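PDB 6YXQ: activating signal cointegrator 1 complex subunit 2 from Homo sapiens, which binds polyubiquitin chains and, as a subunit of the ASCC complex, recruits ASCC3 and ALKBH3 to sites of DNA damage and takes part in rescuing stalled ribosomes. Local coordinates for residues R39-Y44 with E89-C94; N68-L73 with K121-S126. One frame throughout, in Å; residues are numbered along the deposited sequence.

From the N terminus the chain passes a two-stranded hairpin (14-18 with 25-29) and then runs without regular structure through 39-44 before entering helix 53-75. Contact 1 brings that extended run onto the start of helix 89-101, closing a loop that is mostly helix. Contact 2 starts inside this loop, on helix 53-75, and ends beyond it, on helix 114-135, so the two closures cross and neither is nested in the other. Their centres lie 13 Å apart, and they are joined directly: R39 forms a salt bridge with D69, and the F41 ring packs on D69. Together they tie the lead-in segment to three helices of the ASCC3-binding part of ASCC2.

Contact 1 of 2, residues R39-Y44 with E89-C94; sequences RYFVLY and ETLQKC
An extended run, R39-Y44, lies across the first turns of helix 89-101, and most of the contact is apolar. F41 is its centre: the CB of this buried residue points at the helix, and chi1 of -85° sets the ring anti to its own carbonyl carbon. L91 lies alongside, pointing the same way, and makes a CH-pi contact, its CB 4.2 Å from the centroid of the F41 ring, over one face and offset toward the rim. Its CD1 meets F41 CE2 at 4.0 Å. A flat ring suits this place because it offers a broad face to a branched aliphatic chain. At the other end, L43 lays CD2 against the backbone of K93, 3.8 Å from K93 O.

The polar component belongs to T90. Its chi1 of 69° puts OG1 in the crowded position between backbone N and carbonyl carbon, near the plane of the F41 ring at its edge. A weak, bent hydrogen bond runs from F41 N to T90 OG1 (3.3 Å, 123° at the hydrogen), while D88 is the stronger partner of that hydroxyl. C94, small enough to let the chain come close, has SG 3.3 Å from V42 O.

Around the contact, V42 and C94 both touch V66 of helix 53-75, and Y26 of the ASCC3 chain packs on L43 and K93. The chemistry suggests that apolar fit, centred on F41 against T90, L91 and C94, does most to hold the run on the helix, with the weak bond from F41 N to T90 OG1 probably adding little.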
# COMPACT_ATOMS: atom_id res chain seq x y z
N ARG B 39 -2.69 0.74 -22.40
CA ARG B 39 -2.34 1.79 -21.46
C ARG B 39 -1.03 1.45 -20.76
O ARG B 39 -0.92 0.43 -20.07
CB ARG B 39 -3.44 1.99 -20.43
CG ARG B 39 -3.17 3.16 -19.51
CD ARG B 39 -4.44 3.58 -18.82
NE ARG B 39 -4.74 5.00 -18.89
CZ ARG B 39 -5.84 5.49 -19.44
NH1 ARG B 39 -6.05 6.80 -19.46
NH2 ARG B 39 -6.73 4.67 -19.99
N TYR B 40 -0.04 2.33 -20.92
CA TYR B 40 1.21 2.19 -20.21
C TYR B 40 1.04 2.57 -18.74
O TYR B 40 0.22 3.43 -18.39
CB TYR B 40 2.25 3.09 -20.86
CG TYR B 40 3.69 2.84 -20.51
CD1 TYR B 40 4.42 1.85 -21.15
CD2 TYR B 40 4.33 3.64 -19.58
CE1 TYR B 40 5.75 1.64 -20.84
CE2 TYR B 40 5.65 3.44 -19.26
CZ TYR B 40 6.36 2.44 -19.89
OH TYR B 40 7.68 2.25 -19.57
N PHE B 41 1.81 1.91 -17.88
CA PHE B 41 1.83 2.19 -16.45
C PHE B 41 3.24 2.56 -16.04
O PHE B 41 4.18 1.80 -16.30
CB PHE B 41 1.36 0.98 -15.64
CG PHE B 41 -0.12 0.87 -15.49
CD1 PHE B 41 -0.89 0.24 -16.46
CD2 PHE B 41 -0.75 1.36 -14.36
CE1 PHE B 41 -2.27 0.13 -16.32
CE2 PHE B 41 -2.12 1.25 -14.21
CZ PHE B 41 -2.88 0.64 -15.19
N VAL B 42 3.40 3.71 -15.38
CA VAL B 42 4.70 4.10 -14.87
C VAL B 42 4.83 3.69 -13.41
O VAL B 42 3.85 3.46 -12.70
CB VAL B 42 4.98 5.61 -15.04
CG1 VAL B 42 4.81 6.01 -16.47
CG2 VAL B 42 4.08 6.44 -14.13
N LEU B 43 6.08 3.61 -12.96
CA LEU B 43 6.37 3.23 -11.59
C LEU B 43 6.11 4.39 -10.64
O LEU B 43 6.05 5.56 -11.04
CB LEU B 43 7.82 2.76 -11.47
CG LEU B 43 8.21 1.68 -12.47
CD1 LEU B 43 9.64 1.88 -12.93
CD2 LEU B 43 8.02 0.29 -11.87
N TYR B 44 5.98 4.05 -9.36
CA TYR B 44 5.69 5.02 -8.31
C TYR B 44 6.98 5.37 -7.57
O TYR B 44 7.76 4.48 -7.21
CB TYR B 44 4.64 4.45 -7.35
CG TYR B 44 4.41 5.28 -6.10
CD1 TYR B 44 5.20 5.11 -4.97
CD2 TYR B 44 3.40 6.23 -6.06
CE1 TYR B 44 4.99 5.87 -3.83
CE2 TYR B 44 3.19 6.99 -4.93
CZ TYR B 44 3.99 6.80 -3.82
OH TYR B 44 3.78 7.56 -2.69
N GLU B 89 2.38 -6.26 -17.81
CA GLU B 89 3.40 -6.35 -16.77
C GLU B 89 3.63 -5.01 -16.09
O GLU B 89 3.91 -4.97 -14.89
CB GLU B 89 4.70 -6.91 -17.35
CG GLU B 89 5.45 -5.96 -18.27
CD GLU B 89 6.88 -6.40 -18.52
OE1 GLU B 89 7.13 -7.62 -18.53
OE2 GLU B 89 7.74 -5.52 -18.70
N THR B 90 3.47 -3.90 -16.83
CA THR B 90 3.69 -2.58 -16.23
C THR B 90 2.75 -2.35 -15.05
O THR B 90 3.15 -1.76 -14.04
CB THR B 90 3.50 -1.48 -17.28
OG1 THR B 90 2.12 -1.38 -17.65
CG2 THR B 90 4.34 -1.76 -18.51
N LEU B 91 1.51 -2.82 -15.16
CA LEU B 91 0.54 -2.64 -14.08
C LEU B 91 1.03 -3.27 -12.77
O LEU B 91 1.09 -2.60 -11.73
CB LEU B 91 -0.80 -3.25 -14.49
CG LEU B 91 -1.84 -3.56 -13.42
CD1 LEU B 91 -2.13 -2.35 -12.56
CD2 LEU B 91 -3.09 -3.95 -14.16
N GLN B 92 1.36 -4.56 -12.81
CA GLN B 92 1.79 -5.24 -11.60
C GLN B 92 3.07 -4.61 -11.04
O GLN B 92 3.21 -4.46 -9.82
CB GLN B 92 2.00 -6.73 -11.86
CG GLN B 92 2.48 -7.52 -10.64
CD GLN B 92 4.00 -7.63 -10.57
OE1 GLN B 92 4.59 -7.66 -9.49
NE2 GLN B 92 4.64 -7.69 -11.73
N LYS B 93 4.00 -4.23 -11.92
CA LYS B 93 5.23 -3.61 -11.44
C LYS B 93 4.96 -2.25 -10.83
O LYS B 93 5.62 -1.86 -9.86
CB LYS B 93 6.25 -3.53 -12.58
CG LYS B 93 6.45 -4.85 -13.30
CD LYS B 93 7.86 -5.01 -13.80
CE LYS B 93 8.45 -3.67 -14.20
NZ LYS B 93 9.64 -3.84 -15.09
N CYS B 94 3.97 -1.52 -11.36
CA CYS B 94 3.58 -0.26 -10.75
C CYS B 94 3.02 -0.47 -9.35
O CYS B 94 3.36 0.27 -8.41
CB CYS B 94 2.55 0.44 -11.65
SG CYS B 94 1.65 1.84 -10.92

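Contact 2 of 2, residues N68-L73 with K121-S126; sequences NDLDWL and KRLHRS
Helix-helix packing joins 53-75 and 114-135 here, two helices running roughly the same way in the mainly helical N-terminal part of ASCC2; their N-to-C directions are 34° apart and their local axes 10.1 Å from each other at closest approach. N68, at the exposed border, turns the end of its amide toward R122. L70 follows, buried and pointing at the partner helix. Its CD1 meets CD2 of L123 at 4.2 Å, the two chains crossing at about a right angle, and its CB lies close to OG of S126, a residue small enough to admit the leucine. An alanine here would lose CG and both methyls, and with them probably the apolar contact with L123 and part of the cover over S126 OG. D71 then supplies the charge at the more exposed border: its carboxylate forms a salt bridge with R122, whose long chain, bent at chi2 and chi3, reaches across, although the modelled spacing is too short to be trusted. R122 also touches A67, and L123 packs on V66, so both extend the joint to the turn just before N68. At the edge of the R122 guanidinium, N68 OD1 lies in plane, 3.6 Å from R122 NH1, with the amide and guanidinium planes 52° apart.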
# COMPACT_ATOMS: atom_id res chain seq x y z
N ASN B 68 -4.47 8.42 -12.40
CA ASN B 68 -5.42 8.40 -13.51
C ASN B 68 -5.55 7.00 -14.09
O ASN B 68 -6.66 6.51 -14.35
CB ASN B 68 -5.01 9.41 -14.58
CG ASN B 68 -5.24 10.86 -14.14
OD1 ASN B 68 -6.00 11.13 -13.21
ND2 ASN B 68 -4.58 11.79 -14.82
N ASP B 69 -4.41 6.33 -14.29
CA ASP B 69 -4.46 4.96 -14.79
C ASP B 69 -5.25 4.05 -13.85
O ASP B 69 -6.03 3.21 -14.30
CB ASP B 69 -3.05 4.43 -15.01
CG ASP B 69 -2.30 5.20 -16.08
OD1 ASP B 69 -2.94 5.73 -17.01
OD2 ASP B 69 -1.06 5.26 -15.99
N LEU B 70 -5.07 4.23 -12.54
CA LEU B 70 -5.76 3.35 -11.60
C LEU B 70 -7.25 3.65 -11.53
O LEU B 70 -8.07 2.74 -11.38
CB LEU B 70 -5.12 3.46 -10.22
CG LEU B 70 -3.80 2.72 -9.96
CD1 LEU B 70 -3.17 3.17 -8.65
CD2 LEU B 70 -4.03 1.23 -9.94
N ASP B 71 -7.62 4.93 -11.63
CA ASP B 71 -9.03 5.29 -11.72
C ASP B 71 -9.69 4.60 -12.90
O ASP B 71 -10.77 4.00 -12.78
CB ASP B 71 -9.18 6.81 -11.84
CG ASP B 71 -9.00 7.53 -10.51
OD1 ASP B 71 -9.09 6.88 -9.45
OD2 ASP B 71 -8.78 8.76 -10.54
N TRP B 72 -9.02 4.64 -14.06
CA TRP B 72 -9.56 4.00 -15.26
C TRP B 72 -9.63 2.49 -15.09
O TRP B 72 -10.60 1.84 -15.53
CB TRP B 72 -8.71 4.37 -16.46
CG TRP B 72 -8.85 3.46 -17.62
CD1 TRP B 72 -9.84 3.47 -18.55
CD2 TRP B 72 -7.96 2.40 -17.99
NE1 TRP B 72 -9.63 2.48 -19.48
CE2 TRP B 72 -8.49 1.80 -19.15
CE3 TRP B 72 -6.79 1.87 -17.43
CZ2 TRP B 72 -7.87 0.73 -19.78
CZ3 TRP B 72 -6.18 0.80 -18.07
CH2 TRP B 72 -6.72 0.24 -19.22
N LEU B 73 -8.60 1.91 -14.47
CA LEU B 73 -8.57 0.47 -14.22
C LEU B 73 -9.74 0.03 -13.35
O LEU B 73 -10.34 -1.03 -13.59
CB LEU B 73 -7.25 0.11 -13.56
CG LEU B 73 -6.91 -1.36 -13.44
CD1 LEU B 73 -6.42 -1.87 -14.78
CD2 LEU B 73 -5.87 -1.56 -12.36
N LYS B 121 -3.61 10.36 -0.64
CA LYS B 121 -4.86 9.72 -0.23
C LYS B 121 -5.56 9.05 -1.40
O LYS B 121 -6.07 7.91 -1.28
CB LYS B 121 -5.78 10.76 0.41
CG LYS B 121 -5.68 10.84 1.93
CD LYS B 121 -6.32 12.10 2.47
CE LYS B 121 -7.72 11.82 3.00
NZ LYS B 121 -8.73 11.71 1.90
N ARG B 122 -5.63 9.75 -2.54
CA ARG B 122 -6.20 9.16 -3.75
C ARG B 122 -5.52 7.83 -4.07
O ARG B 122 -6.19 6.81 -4.29
CB ARG B 122 -6.07 10.13 -4.92
CG ARG B 122 -7.28 11.02 -5.16
CD ARG B 122 -7.74 10.99 -6.62
NE ARG B 122 -6.72 11.48 -7.55
CZ ARG B 122 -6.69 11.18 -8.84
NH1 ARG B 122 -5.73 11.67 -9.62
NH2 ARG B 122 -7.61 10.39 -9.37
N LEU B 123 -4.19 7.84 -4.09
CA LEU B 123 -3.43 6.64 -4.43
C LEU B 123 -3.69 5.52 -3.43
O LEU B 123 -3.86 4.36 -3.82
CB LEU B 123 -1.94 6.96 -4.50
CG LEU B 123 -1.49 7.62 -5.80
CD1 LEU B 123 -0.03 8.02 -5.72
CD2 LEU B 123 -1.74 6.71 -7.00
N HIS B 124 -3.70 5.85 -2.14
CA HIS B 124 -3.95 4.87 -1.09
C HIS B 124 -5.28 4.15 -1.32
O HIS B 124 -5.33 2.91 -1.39
CB HIS B 124 -3.93 5.58 0.26
CG HIS B 124 -3.93 4.67 1.45
ND1 HIS B 124 -5.07 4.40 2.17
CD2 HIS B 124 -2.92 4.01 2.07
CE1 HIS B 124 -4.77 3.59 3.17
NE2 HIS B 124 -3.48 3.34 3.14
N ARG B 125 -6.36 4.92 -1.47
CA ARG B 125 -7.67 4.31 -1.66
C ARG B 125 -7.72 3.48 -2.93
O ARG B 125 -8.23 2.35 -2.94
CB ARG B 125 -8.75 5.40 -1.70
CG ARG B 125 -10.16 4.85 -1.79
CD ARG B 125 -11.22 5.91 -1.49
NE ARG B 125 -12.53 5.29 -1.34
CZ ARG B 125 -13.51 5.37 -2.24
NH1 ARG B 125 -13.32 6.06 -3.36
NH2 ARG B 125 -14.67 4.77 -2.01
N SER B 126 -7.17 4.01 -4.02
CA SER B 126 -7.29 3.31 -5.29
C SER B 126 -6.51 1.99 -5.27
O SER B 126 -7.00 0.98 -5.79
CB SER B 126 -6.80 4.20 -6.43
OG SER B 126 -6.46 3.41 -7.55